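Local coordinates for protein collagen alpha-1(XX) chain (Homo sapiens, PDB 5KF4) that probably serves as an extracellular fibronectin type III module, a beta-sandwich building block of the non-triple-helical part of a matrix collagen, at residues A[14-19]-A[92-96]; A[22-27]-A[96-100]; A[36-41]-A[80-85]. All blocks are in the same frame, centred on the assembly; numbering follows the deposited sequence.

Contact 1. Residues A[14-19]-A[92-96]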
ATOM      1  N   PRO A  14       9.128  -5.314   1.064  1.00 63.01           N
ATOM      2  CA  PRO A  14       8.584  -6.336   0.178  1.00 56.15           C
ATOM      3  C   PRO A  14       8.869  -5.952  -1.273  1.00 49.65           C
ATOM      4  O   PRO A  14       9.258  -4.817  -1.542  1.00 43.49           O
ATOM      5  CB  PRO A  14       7.087  -6.312   0.482  1.00 53.49           C
ATOM      6  CG  PRO A  14       6.818  -4.955   1.033  1.00 60.39           C
ATOM      7  CD  PRO A  14       8.088  -4.460   1.662  1.00 63.77           C
ATOM      8  N   THR A  15       8.712  -6.899  -2.188  1.00 39.06           N
ATOM      9  CA  THR A  15       8.975  -6.645  -3.597  1.00 36.91           C
ATOM     10  C   THR A  15       7.791  -7.052  -4.459  1.00 30.61           C
ATOM     11  O   THR A  15       6.853  -7.693  -3.976  1.00 19.39           O
ATOM     12  CB  THR A  15      10.233  -7.391  -4.085  1.00 46.56           C
ATOM     13  OG1 THR A  15      10.112  -8.787  -3.790  1.00 47.16           O
ATOM     14  CG2 THR A  15      11.485  -6.837  -3.412  1.00 48.63           C
ATOM     15  N   SER A  16       7.834  -6.640  -5.725  1.00 34.40           N
ATOM     16  CA  SER A  16       6.907  -7.116  -6.752  1.00 41.02           C
ATOM     17  C   SER A  16       5.446  -6.850  -6.401  1.00 37.23           C
ATOM     18  O   SER A  16       4.686  -7.781  -6.129  1.00 40.02           O
ATOM     19  CB  SER A  16       7.120  -8.614  -7.011  1.00 48.98           C
ATOM     20  OG  SER A  16       6.470  -9.418  -6.046  1.00 56.22           O
ATOM     21  N   LEU A  17       5.056  -5.579  -6.418  1.00 33.92           N
ATOM     22  CA  LEU A  17       3.680  -5.203  -6.113  1.00 15.13           C
ATOM     23  C   LEU A  17       2.734  -5.570  -7.257  1.00 29.10           C
ATOM     24  O   LEU A  17       2.975  -5.218  -8.410  1.00 29.77           O
ATOM     25  CB  LEU A  17       3.588  -3.703  -5.827  1.00 12.63           C
ATOM     26  CG  LEU A  17       2.204  -3.188  -5.430  1.00  9.33           C
ATOM     27  CD1 LEU A  17       1.911  -3.615  -4.001  1.00  9.09           C
ATOM     28  CD2 LEU A  17       2.099  -1.686  -5.581  1.00  6.69           C
ATOM     29  N   VAL A  18       1.655  -6.273  -6.929  1.00 35.13           N
ATOM     30  CA  VAL A  18       0.669  -6.684  -7.924  1.00 26.77           C
ATOM     31  C   VAL A  18      -0.724  -6.153  -7.572  1.00 23.98           C
ATOM     32  O   VAL A  18      -1.302  -6.527  -6.554  1.00 29.80           O
ATOM     33  CB  VAL A  18       0.609  -8.222  -8.063  1.00 23.80           C
ATOM     34  CG1 VAL A  18      -0.352  -8.622  -9.163  1.00  6.03           C
ATOM     35  CG2 VAL A  18       1.997  -8.787  -8.335  1.00 22.77           C
ATOM     36  N   LEU A  19      -1.261  -5.295  -8.433  1.00 26.22           N
ATOM     37  CA  LEU A  19      -2.579  -4.699  -8.223  1.00 31.79           C
ATOM     38  C   LEU A  19      -3.612  -5.341  -9.147  1.00 34.90           C
ATOM     39  O   LEU A  19      -3.618  -5.075 -10.348  1.00 35.94           O
ATOM     40  CB  LEU A  19      -2.540  -3.180  -8.453  1.00 31.52           C
ATOM     41  CG  LEU A  19      -1.483  -2.303  -7.767  1.00 33.62           C
ATOM     42  CD1 LEU A  19      -0.119  -2.415  -8.436  1.00 49.68           C
ATOM     43  CD2 LEU A  19      -1.923  -0.853  -7.738  1.00 29.97           C
ATOM     44  N   LEU A  92       6.596  -0.107  -1.839  1.00 32.61           N
ATOM     45  CA  LEU A  92       6.180  -0.272  -3.222  1.00 23.94           C
ATOM     46  C   LEU A  92       5.022   0.657  -3.522  1.00 28.61           C
ATOM     47  O   LEU A  92       4.224   0.972  -2.640  1.00 34.88           O
ATOM     48  CB  LEU A  92       5.749  -1.721  -3.479  1.00 19.02           C
ATOM     49  CG  LEU A  92       6.687  -2.849  -3.046  1.00 19.26           C
ATOM     50  CD1 LEU A  92       6.014  -4.203  -3.205  1.00 17.26           C
ATOM     51  CD2 LEU A  92       7.963  -2.803  -3.872  1.00  9.19           C
ATOM     52  N   ARG A  93       4.911   1.080  -4.772  1.00 31.49           N
ATOM     53  CA  ARG A  93       3.751   1.856  -5.167  1.00 29.98           C
ATOM     54  C   ARG A  93       3.426   1.757  -6.651  1.00 23.98           C
ATOM     55  O   ARG A  93       4.263   1.369  -7.463  1.00 22.19           O
ATOM     56  CB  ARG A  93       3.921   3.326  -4.756  1.00 21.88           C
ATOM     57  CG  ARG A  93       5.053   4.066  -5.426  1.00 17.54           C
ATOM     58  CD  ARG A  93       5.000   5.529  -5.019  1.00 25.30           C
ATOM     59  NE  ARG A  93       6.314   6.132  -4.840  1.00 33.93           N
ATOM     60  CZ  ARG A  93       6.503   7.366  -4.382  1.00 42.89           C
ATOM     61  NH1 ARG A  93       5.460   8.127  -4.072  1.00 39.94           N
ATOM     62  NH2 ARG A  93       7.733   7.844  -4.245  1.00 48.97           N
ATOM     63  N   GLY A  94       2.179   2.074  -6.979  1.00 22.46           N
ATOM     64  CA  GLY A  94       1.709   2.046  -8.350  1.00 18.09           C
ATOM     65  C   GLY A  94       0.377   2.752  -8.520  1.00 29.14           C
ATOM     66  O   GLY A  94      -0.323   3.029  -7.545  1.00 22.63           O
ATOM     67  N   LEU A  95       0.028   3.043  -9.767  1.00 32.53           N
ATOM     68  CA  LEU A  95      -1.233   3.700 -10.079  1.00 22.46           C
ATOM     69  C   LEU A  95      -2.223   2.692 -10.636  1.00 20.42           C
ATOM     70  O   LEU A  95      -1.885   1.901 -11.519  1.00 20.19           O
ATOM     71  CB  LEU A  95      -1.027   4.832 -11.084  1.00 22.97           C
ATOM     72  CG  LEU A  95      -0.190   6.037 -10.657  1.00 23.06           C
ATOM     73  CD1 LEU A  95       0.153   6.873 -11.878  1.00 20.24           C
ATOM     74  CD2 LEU A  95      -0.934   6.877  -9.627  1.00 21.64           C
ATOM     75  N   VAL A  96      -3.448   2.728 -10.129  1.00 20.96           N
ATOM     76  CA  VAL A  96      -4.520   1.917 -10.685  1.00 15.94           C
ATOM     77  C   VAL A  96      -5.819   2.716 -10.752  1.00 21.15           C
ATOM     78  O   VAL A  96      -6.168   3.434  -9.818  1.00 12.98           O
ATOM     79  CB  VAL A  96      -4.731   0.622  -9.862  1.00 13.03           C
ATOM     80  CG1 VAL A  96      -4.996   0.941  -8.397  1.00 15.68           C
ATOM     81  CG2 VAL A  96      -5.858  -0.214 -10.451  1.00 18.56           C
TER

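Contact 2. Residues A[22-27]-A[96-100]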
ATOM      1  N   VAL A  22      -9.555  -5.617  -9.943  1.00 34.56           N
ATOM      2  CA  VAL A  22     -10.016  -4.243  -9.919  1.00 26.41           C
ATOM      3  C   VAL A  22     -11.501  -4.198 -10.209  1.00 33.29           C
ATOM      4  O   VAL A  22     -11.957  -4.671 -11.249  1.00 52.14           O
ATOM      5  CB  VAL A  22      -9.266  -3.381 -10.950  1.00 18.67           C
ATOM      6  CG1 VAL A  22      -9.661  -1.921 -10.819  1.00 26.05           C
ATOM      7  CG2 VAL A  22      -7.769  -3.556 -10.789  1.00 17.94           C
ATOM      8  N   THR A  23     -12.255  -3.634  -9.276  1.00 18.31           N
ATOM      9  CA  THR A  23     -13.684  -3.450  -9.468  1.00 24.87           C
ATOM     10  C   THR A  23     -14.002  -1.964  -9.434  1.00 24.96           C
ATOM     11  O   THR A  23     -13.101  -1.127  -9.497  1.00 29.43           O
ATOM     12  CB  THR A  23     -14.506  -4.196  -8.403  1.00 28.17           C
ATOM     13  OG1 THR A  23     -14.481  -3.464  -7.170  1.00 22.81           O
ATOM     14  CG2 THR A  23     -13.946  -5.608  -8.186  1.00 13.00           C
ATOM     15  N   SER A  24     -15.284  -1.640  -9.336  1.00 21.13           N
ATOM     16  CA  SER A  24     -15.712  -0.252  -9.241  1.00 15.39           C
ATOM     17  C   SER A  24     -15.336   0.373  -7.902  1.00 10.52           C
ATOM     18  O   SER A  24     -15.190   1.593  -7.794  1.00 25.32           O
ATOM     19  CB  SER A  24     -17.224  -0.150  -9.458  1.00 24.14           C
ATOM     20  OG  SER A  24     -17.833  -1.430  -9.407  1.00 33.97           O
ATOM     21  N   SER A  25     -15.169  -0.468  -6.886  1.00 11.84           N
ATOM     22  CA  SER A  25     -14.955   0.031  -5.532  1.00 10.05           C
ATOM     23  C   SER A  25     -13.796  -0.636  -4.789  1.00 12.93           C
ATOM     24  O   SER A  25     -13.517  -0.300  -3.639  1.00 21.62           O
ATOM     25  CB  SER A  25     -16.242  -0.130  -4.719  1.00 14.53           C
ATOM     26  OG  SER A  25     -16.567  -1.498  -4.553  1.00 15.77           O
ATOM     27  N   SER A  26     -13.125  -1.580  -5.435  1.00 13.32           N
ATOM     28  CA  SER A  26     -12.063  -2.346  -4.780  1.00 11.66           C
ATOM     29  C   SER A  26     -10.899  -2.701  -5.700  1.00 20.56           C
ATOM     30  O   SER A  26     -11.060  -2.832  -6.912  1.00 17.24           O
ATOM     31  CB  SER A  26     -12.624  -3.637  -4.179  1.00 17.93           C
ATOM     32  OG  SER A  26     -12.775  -4.625  -5.190  1.00 27.67           O
ATOM     33  N   ILE A  27      -9.720  -2.843  -5.105  1.00 31.88           N
ATOM     34  CA  ILE A  27      -8.578  -3.417  -5.806  1.00 27.58           C
ATOM     35  C   ILE A  27      -7.906  -4.416  -4.874  1.00 31.71           C
ATOM     36  O   ILE A  27      -8.057  -4.337  -3.653  1.00 33.82           O
ATOM     37  CB  ILE A  27      -7.525  -2.375  -6.234  1.00 20.44           C
ATOM     38  CG1 ILE A  27      -6.775  -1.834  -5.015  1.00 29.59           C
ATOM     39  CG2 ILE A  27      -8.151  -1.286  -7.099  1.00 22.86           C
ATOM     40  CD1 ILE A  27      -5.409  -1.264  -5.343  1.00 34.25           C
ATOM     41  N   VAL A  96      -3.448   2.728 -10.129  1.00 20.96           N
ATOM     42  CA  VAL A  96      -4.520   1.917 -10.685  1.00 15.94           C
ATOM     43  C   VAL A  96      -5.819   2.716 -10.752  1.00 21.15           C
ATOM     44  O   VAL A  96      -6.168   3.434  -9.818  1.00 12.98           O
ATOM     45  CB  VAL A  96      -4.731   0.622  -9.862  1.00 13.03           C
ATOM     46  CG1 VAL A  96      -4.996   0.941  -8.397  1.00 15.68           C
ATOM     47  CG2 VAL A  96      -5.858  -0.214 -10.451  1.00 18.56           C
ATOM     48  N   THR A  97      -6.514   2.613 -11.879  1.00 22.10           N
ATOM     49  CA  THR A  97      -7.795   3.286 -12.049  1.00 10.54           C
ATOM     50  C   THR A  97      -8.908   2.257 -11.902  1.00 14.37           C
ATOM     51  O   THR A  97      -8.910   1.239 -12.592  1.00 15.12           O
ATOM     52  CB  THR A  97      -7.907   3.998 -13.417  1.00  5.78           C
ATOM     53  OG1 THR A  97      -6.932   5.045 -13.495  1.00 16.46           O
ATOM     54  CG2 THR A  97      -9.284   4.614 -13.589  1.00  5.84           C
ATOM     55  N   THR A  98      -9.843   2.515 -10.990  1.00 12.33           N
ATOM     56  CA  THR A  98     -10.945   1.588 -10.753  1.00  8.87           C
ATOM     57  C   THR A  98     -11.884   1.527 -11.959  1.00 13.77           C
ATOM     58  O   THR A  98     -11.973   2.473 -12.742  1.00 16.13           O
ATOM     59  CB  THR A  98     -11.762   1.966  -9.482  1.00 15.03           C
ATOM     60  OG1 THR A  98     -12.248   3.309  -9.593  1.00 16.85           O
ATOM     61  CG2 THR A  98     -10.906   1.857  -8.234  1.00  6.82           C
ATOM     62  N   ALA A  99     -12.552   0.389 -12.115  1.00 12.83           N
ATOM     63  CA  ALA A  99     -13.524   0.191 -13.183  1.00 14.08           C
ATOM     64  C   ALA A  99     -14.654   1.224 -13.102  1.00 16.59           C
ATOM     65  O   ALA A  99     -14.923   1.766 -12.030  1.00 21.00           O
ATOM     66  CB  ALA A  99     -14.083  -1.226 -13.119  1.00 24.73           C
ATOM     67  N   PRO A 100     -15.316   1.507 -14.239  1.00 21.15           N
ATOM     68  CA  PRO A 100     -16.419   2.479 -14.260  1.00 15.32           C
ATOM     69  C   PRO A 100     -17.609   2.077 -13.386  1.00 26.79           C
ATOM     70  O   PRO A 100     -17.989   0.907 -13.363  1.00 29.41           O
ATOM     71  CB  PRO A 100     -16.821   2.515 -15.738  1.00  9.85           C
ATOM     72  CG  PRO A 100     -15.587   2.105 -16.467  1.00  8.96           C
ATOM     73  CD  PRO A 100     -14.962   1.060 -15.598  1.00 10.48           C
ATOM     74  OXT PRO A 100     -18.199   2.912 -12.700  1.00 30.00           O
TER

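Contact 3. Residues A[36-41]-A[80-85]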
ATOM      1  N   ARG A  36      12.647 -11.774   6.322  1.00 76.78           N
ATOM      2  CA  ARG A  36      12.326 -11.300   7.660  1.00 62.99           C
ATOM      3  C   ARG A  36      10.984 -10.591   7.641  1.00 54.86           C
ATOM      4  O   ARG A  36      10.843  -9.506   7.076  1.00 48.05           O
ATOM      5  CB  ARG A  36      13.414 -10.350   8.167  1.00 53.68           C
ATOM      6  CG  ARG A  36      13.518 -10.204   9.674  1.00 44.38           C
ATOM      7  CD  ARG A  36      14.648  -9.245  10.014  1.00 38.66           C
ATOM      8  NE  ARG A  36      14.350  -8.412  11.176  1.00 50.64           N
ATOM      9  CZ  ARG A  36      14.932  -7.241  11.416  1.00 57.90           C
ATOM     10  NH1 ARG A  36      15.832  -6.763  10.567  1.00 63.34           N
ATOM     11  NH2 ARG A  36      14.610  -6.542  12.497  1.00 59.09           N
ATOM     12  N   HIS A  37       9.988 -11.217   8.253  1.00 48.49           N
ATOM     13  CA  HIS A  37       8.649 -10.658   8.247  1.00 37.33           C
ATOM     14  C   HIS A  37       8.570  -9.526   9.267  1.00 45.92           C
ATOM     15  O   HIS A  37       9.092  -9.647  10.377  1.00 51.08           O
ATOM     16  CB  HIS A  37       7.623 -11.749   8.536  1.00 35.05           C
ATOM     17  CG  HIS A  37       7.434 -12.702   7.396  1.00 47.24           C
ATOM     18  ND1 HIS A  37       8.240 -12.688   6.280  1.00 46.65           N
ATOM     19  CD2 HIS A  37       6.537 -13.697   7.202  1.00 47.46           C
ATOM     20  CE1 HIS A  37       7.848 -13.635   5.444  1.00 45.49           C
ATOM     21  NE2 HIS A  37       6.817 -14.260   5.980  1.00 46.36           N
ATOM     22  N   PRO A  38       7.905  -8.424   8.900  1.00 43.85           N
ATOM     23  CA  PRO A  38       7.839  -7.284   9.816  1.00 26.71           C
ATOM     24  C   PRO A  38       6.828  -7.484  10.929  1.00 40.66           C
ATOM     25  O   PRO A  38       6.224  -8.550  11.032  1.00 45.24           O
ATOM     26  CB  PRO A  38       7.430  -6.134   8.897  1.00 16.62           C
ATOM     27  CG  PRO A  38       6.599  -6.789   7.854  1.00 22.29           C
ATOM     28  CD  PRO A  38       7.262  -8.126   7.605  1.00 32.35           C
ATOM     29  N   LEU A  39       6.708  -6.493  11.804  1.00 39.40           N
ATOM     30  CA  LEU A  39       5.664  -6.527  12.808  1.00 41.22           C
ATOM     31  C   LEU A  39       4.383  -6.131  12.094  1.00 51.91           C
ATOM     32  O   LEU A  39       3.330  -6.725  12.320  1.00 64.41           O
ATOM     33  CB  LEU A  39       5.972  -5.606  13.990  1.00 50.23           C
ATOM     34  CG  LEU A  39       6.898  -6.204  15.057  1.00 57.02           C
ATOM     35  CD1 LEU A  39       8.346  -6.256  14.583  1.00 64.39           C
ATOM     36  CD2 LEU A  39       6.786  -5.453  16.374  1.00 50.84           C
ATOM     37  N   LYS A  40       4.493  -5.138  11.211  1.00 45.20           N
ATOM     38  CA  LYS A  40       3.337  -4.589  10.501  1.00 33.99           C
ATOM     39  C   LYS A  40       3.669  -4.069   9.090  1.00 30.30           C
ATOM     40  O   LYS A  40       4.836  -3.918   8.725  1.00 29.40           O
ATOM     41  CB  LYS A  40       2.707  -3.443  11.312  1.00 28.66           C
ATOM     42  CG  LYS A  40       2.190  -3.805  12.700  1.00 23.88           C
ATOM     43  CD  LYS A  40       0.962  -4.707  12.607  1.00 38.42           C
ATOM     44  CE  LYS A  40       0.573  -5.268  13.967  1.00 54.29           C
ATOM     45  NZ  LYS A  40      -0.678  -6.073  13.893  1.00 60.93           N
ATOM     46  N   TYR A  41       2.619  -3.795   8.312  1.00 27.02           N
ATOM     47  CA  TYR A  41       2.714  -3.071   7.038  1.00 33.45           C
ATOM     48  C   TYR A  41       1.781  -1.858   7.015  1.00 29.11           C
ATOM     49  O   TYR A  41       0.622  -1.964   7.409  1.00 31.69           O
ATOM     50  CB  TYR A  41       2.368  -3.970   5.842  1.00 36.60           C
ATOM     51  CG  TYR A  41       3.440  -4.939   5.406  1.00 28.54           C
ATOM     52  CD1 TYR A  41       4.556  -4.496   4.705  1.00 17.91           C
ATOM     53  CD2 TYR A  41       3.322  -6.301   5.655  1.00 18.84           C
ATOM     54  CE1 TYR A  41       5.535  -5.370   4.290  1.00  9.02           C
ATOM     55  CE2 TYR A  41       4.301  -7.188   5.239  1.00 23.84           C
ATOM     56  CZ  TYR A  41       5.405  -6.717   4.557  1.00 27.62           C
ATOM     57  OH  TYR A  41       6.383  -7.593   4.141  1.00 44.28           O
ATOM     58  N   VAL A  80       2.748   0.651  -0.182  1.00 21.00           N
ATOM     59  CA  VAL A  80       2.945  -0.373   0.840  1.00 25.17           C
ATOM     60  C   VAL A  80       4.207  -0.100   1.652  1.00 36.93           C
ATOM     61  O   VAL A  80       5.311  -0.195   1.130  1.00 42.56           O
ATOM     62  CB  VAL A  80       3.053  -1.774   0.221  1.00 27.78           C
ATOM     63  CG1 VAL A  80       3.261  -2.821   1.306  1.00 27.75           C
ATOM     64  CG2 VAL A  80       1.820  -2.085  -0.596  1.00 18.68           C
ATOM     65  N   PHE A  81       4.038   0.228   2.928  1.00 40.32           N
ATOM     66  CA  PHE A  81       5.164   0.544   3.807  1.00 35.74           C
ATOM     67  C   PHE A  81       5.383  -0.555   4.838  1.00 36.62           C
ATOM     68  O   PHE A  81       4.483  -0.868   5.614  1.00 29.37           O
ATOM     69  CB  PHE A  81       4.931   1.874   4.517  1.00 37.21           C
ATOM     70  CG  PHE A  81       4.945   3.065   3.605  1.00 33.72           C
ATOM     71  CD1 PHE A  81       6.132   3.721   3.322  1.00 24.53           C
ATOM     72  CD2 PHE A  81       3.770   3.531   3.032  1.00 22.54           C
ATOM     73  CE1 PHE A  81       6.145   4.826   2.493  1.00 19.94           C
ATOM     74  CE2 PHE A  81       3.779   4.634   2.197  1.00 15.11           C
ATOM     75  CZ  PHE A  81       4.966   5.282   1.926  1.00 15.36           C
ATOM     76  N   PRO A  82       6.585  -1.145   4.859  1.00 50.30           N
ATOM     77  CA  PRO A  82       6.851  -2.155   5.890  1.00 51.57           C
ATOM     78  C   PRO A  82       7.121  -1.534   7.256  1.00 39.22           C
ATOM     79  O   PRO A  82       7.834  -0.529   7.345  1.00 23.80           O
ATOM     80  CB  PRO A  82       8.098  -2.872   5.363  1.00 48.94           C
ATOM     81  CG  PRO A  82       8.792  -1.852   4.514  1.00 48.95           C
ATOM     82  CD  PRO A  82       7.729  -0.943   3.952  1.00 51.64           C
ATOM     83  N   ILE A  83       6.585  -2.144   8.310  1.00 42.57           N
ATOM     84  CA  ILE A  83       6.800  -1.624   9.653  1.00 53.11           C
ATOM     85  C   ILE A  83       7.542  -2.645  10.518  1.00 50.49           C
ATOM     86  O   ILE A  83       6.985  -3.668  10.921  1.00 40.58           O
ATOM     87  CB  ILE A  83       5.458  -1.246  10.343  1.00 38.27           C
ATOM     88  CG1 ILE A  83       4.641  -0.278   9.479  1.00 29.53           C
ATOM     89  CG2 ILE A  83       5.705  -0.681  11.736  1.00 47.09           C
ATOM     90  CD1 ILE A  83       5.331   1.033   9.186  1.00 31.28           C
ATOM     91  N   TYR A  84       8.816  -2.360  10.760  1.00 65.55           N
ATOM     92  CA  TYR A  84       9.671  -3.166  11.619  1.00 68.69           C
ATOM     93  C   TYR A  84       9.987  -2.361  12.877  1.00 66.78           C
ATOM     94  O   TYR A  84       9.467  -1.260  13.064  1.00 59.83           O
ATOM     95  CB  TYR A  84      10.963  -3.555  10.897  1.00 74.92           C
ATOM     96  CG  TYR A  84      10.792  -4.512   9.732  1.00 80.76           C
ATOM     97  CD1 TYR A  84      10.340  -4.060   8.498  1.00 78.35           C
ATOM     98  CD2 TYR A  84      11.125  -5.856   9.855  1.00 79.94           C
ATOM     99  CE1 TYR A  84      10.204  -4.916   7.426  1.00 73.31           C
ATOM    100  CE2 TYR A  84      10.992  -6.724   8.785  1.00 76.16           C
ATOM    101  CZ  TYR A  84      10.528  -6.248   7.578  1.00 72.33           C
ATOM    102  OH  TYR A  84      10.382  -7.099   6.510  1.00 72.83           O
ATOM    103  N   GLU A  85      10.837  -2.909  13.736  1.00 66.15           N
ATOM    104  CA  GLU A  85      11.358  -2.176  14.891  1.00 63.41           C
ATOM    105  C   GLU A  85      12.330  -1.053  14.513  1.00 49.70           C
ATOM    106  O   GLU A  85      12.466  -0.068  15.239  1.00 48.69           O
ATOM    107  CB  GLU A  85      12.034  -3.137  15.874  1.00 72.74           C
ATOM    108  CG  GLU A  85      12.269  -2.552  17.271  1.00 82.76           C
ATOM    109  CD  GLU A  85      10.995  -2.277  18.057  1.00 91.50           C
ATOM    110  OE1 GLU A  85       9.892  -2.615  17.579  1.00 95.52           O
ATOM    111  OE2 GLU A  85      11.103  -1.715  19.168  1.00 92.33           O
TER

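Contact 1. Residues A[14-19]-A[92-96]
Leu92 reaches across from strand 92-96 and sets its two methyl groups against Pro14 and the first residues of strand 15-19, giving up more area to the contact than any other residue here. With CG beside its own backbone N (chi1 -50°), CD1 comes 3.6 Å from Leu17 CB. A second apolar pair closes the far end, where Leu19 CD2 meets Val96 CG1 at 3.6 Å, the two side chains crossing at a slant.

Other contacts are of side chain on main chain. Leu92 CD2 rests 3.3 Å from Pro14 O, while CD1 touches Thr15 C at 3.6 Å. In the other direction Leu17 points CD2 at the opposite backbone, 3.8 Å from Arg93 C, where it ends against the peptide leading into Gly94.

No hydrogen bond crosses between the segments. Their axes stay 7.3 Å apart at an angle of 31°, because these are edge strands of different sheets, facing each other across one side of the fibronectin type III sandwich. Each finds its backbone partners in its own sheet: Thr15 with Thr32 and Val18 with Ser30, Leu92 with Val80 and Gly94 with Val78. The polar ends of Thr15 and Ser16 likewise turn to Thr32.

Cohesion at this border therefore probably rests on apolar packing of leucine and valine branches on each other and on main chain, without directional bonds.

Contact 2. Residues A[22-27]-A[96-100]
Ile27 and Val96 meet tip to tip because each places a branch between its backbone N and carbonyl carbon: CG1 of Ile27 (chi1 71°) carries CD1 forward to lie 3.8 Å from Val96 CG1. Val22 instead holds CG1 on the far side of the CA-CB bond from its N (chi1 -174°), which lays that methyl along the backbone beyond Val96, 3.7 Å from Thr98 CA and near Thr97 O. Its other branch, CG2, lies alongside the second methyl of Val96, the side chains running antiparallel and the two CG2 atoms 3.9 Å apart. Both branches of Val96 are thus engaged, one by each end of segment 22-27.

This is the end of the fibronectin type III sandwich where the loop joining strands 15-20 and 27-32, the A-B loop, meets the chain as it leaves the last strand, 87-97. The main-chain link between them is Ala99 N to Thr23 O, 3.1 Å long and bent (140° at the hydrogen), with the donor well above the carbonyl plane. Thr98 CB presses on the same oxygen at 3.4 Å. One residue further, Ser24 CA makes a CA-H...O contact of 3.5 Å with Ala99 O.

Thr23 turns its side chain the other way, back into its own loop. There OG1 accepts from Ser25 N at 3.1 Å, an ST turn, and also shares a hydrogen bond with Ser26 OG, while Thr23 N bonds to Ser26 O. These bonds are likely to hold the tight bend that presents Thr23 O to Ala99. Thr98 OG1 has its polar partners elsewhere, bonding with Ala71 O and Thr74 N, so that the methine and methyl carbons of Thr98 are what it offers to the A-B loop.

Contact 3. Residues A[36-41]-A[80-85]
A classic beta bulge, with Leu39 and Lys40 set opposite the single residue Ile83, marks where segment 36-41 enters its strand beside segment 80-85. Ile83 O takes two backbone donors: Lys40 N binds it at 2.9 Å, nearly straight and in the carbonyl plane, and Leu39 N makes a weak, bent bond. Ile83 N returns a bond to Lys40 O, their side chains sitting on one sheet face, CB to CB at 3.7 Å.

The contact pairs the start of fibronectin type III strand C with the end of strand F, antiparallel neighbours in the four-stranded sheet. On the face turned to the core, Tyr41 lies across Pro82, CE1 reaching Pro82 CB at 3.7 Å; its ring also meets Trp31 edge-to-face.

Past the bulge, Tyr84 starts out away from segment 36-41, but with CG beside the backbone N (chi1 -67°) its ring comes back over Pro38. Pro38 CB sits 3.3 Å from the ring centroid, 12° off the normal, a CH-pi contact; Pro38 CG lies over one face of Tyr41 near the rim, which sandwiches the proline between the two rings. Tyr84 OH donates to Arg36 O almost end-on to the carbonyl, at a short 2.5 Å whose exact value should not be pressed. With an alanine in place of Tyr84, Arg36 O would probably lose its donor and Pro38 its aromatic cover, freeing the turn before the bulge.

Contacts 1 and 2 follow one another along strand 87-97 and share Val96; their centres are about 15 Å apart, and Leu19 CD2 touches Ile27 CD1 at 4.2 Å, so the side packing runs on into the end of the sandwich. Contact 3, its centre about 16 Å from that of contact 1, joins it through the core: Pro14 CG packs on Tyr41 CE1 at 3.5 Å and Leu17 CD1 on Val80 CG2 at 3.7 Å. Within the sheet, a probable hydrogen bond runs between Val80 N and Leu92 O. Contacts 2 and 3 lie at the two ends of the domain, centres about 26 Å and nearest atoms about 9 Å apart, with contact 1 bridging them.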